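Local coordinates for protein glutathione S-transferase (Sphingobium chungbukense, PDB 6M1T) that probably transfers glutathione to electrophilic compounds as a beta-class glutathione S-transferase, a detoxifying enzyme that binds glutathione, at residues 17-22 against 192-197. Numbering follows the deposited sequence.
Sequences ALRETG and GAALKA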
ATOM      1  N   ALA A  17     -15.945   8.939   0.463  1.00 12.88           N
ATOM      2  CA  ALA A  17     -15.099  10.104   0.108  1.00 13.16           C
ATOM      3  C   ALA A  17     -15.779  10.979  -0.953  1.00 12.39           C
ATOM      4  O   ALA A  17     -15.714  12.214  -0.856  1.00 13.37           O
ATOM      5  CB  ALA A  17     -13.710   9.634  -0.334  1.00 13.02           C
ATOM      6  N   LEU A  18     -16.330  10.383  -2.004  1.00 12.13           N
ATOM      7  CA  LEU A  18     -17.053  11.137  -3.048  1.00 13.55           C
ATOM      8  C   LEU A  18     -18.266  11.851  -2.434  1.00 13.87           C
ATOM      9  O   LEU A  18     -18.559  12.981  -2.904  1.00 16.43           O
ATOM     10  CB  LEU A  18     -17.465  10.183  -4.174  1.00 12.66           C
ATOM     11  CG  LEU A  18     -16.297   9.711  -5.033  1.00 13.07           C
ATOM     12  CD1 LEU A  18     -16.681   8.480  -5.822  1.00 13.48           C
ATOM     13  CD2 LEU A  18     -15.824  10.811  -5.953  1.00 13.51           C
ATOM     14  N   ARG A  19     -18.970  11.203  -1.510  1.00 14.97           N
ATOM     15  CA  ARG A  19     -20.094  11.839  -0.759  1.00 15.92           C
ATOM     16  C   ARG A  19     -19.548  13.006   0.094  1.00 16.47           C
ATOM     17  O   ARG A  19     -20.251  14.017   0.185  1.00 16.82           O
ATOM     18  CB  ARG A  19     -20.858  10.838   0.098  1.00 14.65           C
ATOM     19  CG  ARG A  19     -21.668   9.871  -0.763  1.00 15.05           C
ATOM     20  CD  ARG A  19     -22.553   8.912  -0.011  1.00 14.80           C
ATOM     21  NE  ARG A  19     -23.127   7.992  -0.989  1.00 15.01           N
ATOM     22  CZ  ARG A  19     -24.283   8.142  -1.622  1.00 14.87           C
ATOM     23  NH1 ARG A  19     -25.070   9.162  -1.345  1.00 15.09           N
ATOM     24  NH2 ARG A  19     -24.632   7.252  -2.530  1.00 16.41           N
ATOM     25  N   GLU A  20     -18.348  12.881   0.661  1.00 15.66           N
ATOM     26  CA  GLU A  20     -17.693  13.935   1.480  1.00 16.54           C
ATOM     27  C   GLU A  20     -17.278  15.127   0.607  1.00 16.63           C
ATOM     28  O   GLU A  20     -17.229  16.275   1.141  1.00 19.84           O
ATOM     29  CB  GLU A  20     -16.540  13.357   2.305  1.00 16.13           C
ATOM     30  CG  GLU A  20     -16.989  12.555   3.509  1.00 15.98           C
ATOM     31  CD  GLU A  20     -17.402  13.370   4.756  1.00 18.72           C
ATOM     32  OE1 GLU A  20     -17.041  14.562   4.858  1.00 19.11           O
ATOM     33  OE2 GLU A  20     -18.044  12.801   5.627  1.00 18.60           O
ATOM     34  N   THR A  21     -16.979  14.928  -0.671  1.00 16.69           N
ATOM     35  CA  THR A  21     -16.537  16.026  -1.556  1.00 17.21           C
ATOM     36  C   THR A  21     -17.689  16.623  -2.389  1.00 19.34           C
ATOM     37  O   THR A  21     -17.492  17.718  -2.962  1.00 20.54           O
ATOM     38  CB  THR A  21     -15.370  15.583  -2.450  1.00 17.44           C
ATOM     39  OG1 THR A  21     -15.863  14.607  -3.356  1.00 16.40           O
ATOM     40  CG2 THR A  21     -14.189  15.081  -1.646  1.00 17.19           C
ATOM     41  N   GLY A  22     -18.808  15.919  -2.548  1.00 20.76           N
ATOM     42  CA  GLY A  22     -19.943  16.389  -3.362  1.00 21.44           C
ATOM     43  C   GLY A  22     -19.692  16.201  -4.849  1.00 22.90           C
ATOM     44  O   GLY A  22     -20.349  16.846  -5.639  1.00 22.11           O
ATOM     45  N   GLY A 192     -23.643   7.648   6.614  1.00 22.38           N
ATOM     46  CA  GLY A 192     -24.990   7.039   6.625  1.00 21.13           C
ATOM     47  C   GLY A 192     -25.555   6.862   5.231  1.00 18.57           C
ATOM     48  O   GLY A 192     -26.086   5.769   4.937  1.00 21.00           O
ATOM     49  N   ALA A 193     -25.406   7.876   4.370  1.00 19.34           N
ATOM     50  CA  ALA A 193     -25.898   7.839   2.964  1.00 17.50           C
ATOM     51  C   ALA A 193     -25.198   6.724   2.168  1.00 17.24           C
ATOM     52  O   ALA A 193     -25.889   5.995   1.439  1.00 15.70           O
ATOM     53  CB  ALA A 193     -25.681   9.189   2.316  1.00 16.99           C
ATOM     54  N   ALA A 194     -23.861   6.579   2.283  1.00 16.52           N
ATOM     55  CA  ALA A 194     -23.130   5.468   1.594  1.00 16.77           C
ATOM     56  C   ALA A 194     -23.577   4.118   2.160  1.00 17.75           C
ATOM     57  O   ALA A 194     -23.862   3.209   1.381  1.00 16.04           O
ATOM     58  CB  ALA A 194     -21.632   5.614   1.684  1.00 16.50           C
ATOM     59  N   LEU A 195     -23.713   4.011   3.485  1.00 19.18           N
ATOM     60  CA  LEU A 195     -24.131   2.736   4.129  1.00 21.78           C
ATOM     61  C   LEU A 195     -25.509   2.377   3.566  1.00 21.44           C
ATOM     62  O   LEU A 195     -25.724   1.226   3.197  1.00 21.29           O
ATOM     63  CB  LEU A 195     -24.172   2.907   5.659  1.00 24.36           C
ATOM     64  CG  LEU A 195     -23.003   2.447   6.533  1.00 30.41           C
ATOM     65  CD1 LEU A 195     -21.699   2.172   5.797  1.00 29.68           C
ATOM     66  CD2 LEU A 195     -22.766   3.452   7.651  1.00 30.10           C
ATOM     67  N   LYS A 196     -26.423   3.351   3.453  1.00 22.99           N
ATOM     68  CA  LYS A 196     -27.802   3.119   2.970  1.00 23.16           C
ATOM     69  C   LYS A 196     -27.764   2.768   1.482  1.00 22.33           C
ATOM     70  O   LYS A 196     -28.394   1.756   1.107  1.00 18.42           O
ATOM     71  CB  LYS A 196     -28.714   4.326   3.277  1.00 27.96           C
ATOM     72  CG  LYS A 196     -30.199   4.080   3.024  1.00 33.79           C
ATOM     73  CD  LYS A 196     -31.143   5.075   3.676  1.00 41.65           C
ATOM     74  CE  LYS A 196     -32.614   4.790   3.415  1.00 44.18           C
ATOM     75  NZ  LYS A 196     -33.445   6.023   3.523  1.00 49.25           N
ATOM     76  N   ALA A 197     -27.056   3.537   0.640  1.00 19.99           N
ATOM     77  CA  ALA A 197     -26.976   3.270  -0.818  1.00 17.68           C
ATOM     78  C   ALA A 197     -26.428   1.858  -1.114  1.00 16.29           C
ATOM     79  O   ALA A 197     -26.788   1.310  -2.177  1.00 16.73           O
ATOM     80  CB  ALA A 197     -26.143   4.334  -1.514  1.00 19.30           C
TER
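R19 reaches from helix 12-21 across A193, A194 and A197, three alanines on one side of helix 189-198, and makes every touch of this contact. The contacts are van der Waals ones. Its CD lies 3.5 Å from the backbone N of A194 and 3.8 Å from the methyl CB of A194. Farther out the guanidinium spans the turn from A193 to A197: NH1 meets CB of A193 at 3.7 Å, while NH2 comes to 3.4 Å from CB of A197. One face of the flat group is turned to the backbone, with O of A193 4.1 Å above the plane. CG stands anti to the carbonyl carbon (chi1 -70°), and the extended chain from there to NE bridges the axes of 17-21 and 192-197, 10.0 Å apart at closest approach. Among polar contacts, NH2 is hydrogen-bonded to NE2 of H15, one turn earlier on the same helix; OE2 of E20 forms a salt bridge with NE of R188, just before helix 189-198, and a hydrogen bond with OG of S190, in its first turn. Cutting R19 back to an alanine would probably strip the chain from the three alanines and cost H15 this hydrogen bond. The two axes run at 134°, nearer antiparallel than parallel, and the contact packs the first helix of the thioredoxin-like N-terminal domain against the C-terminal helix of the GST fold.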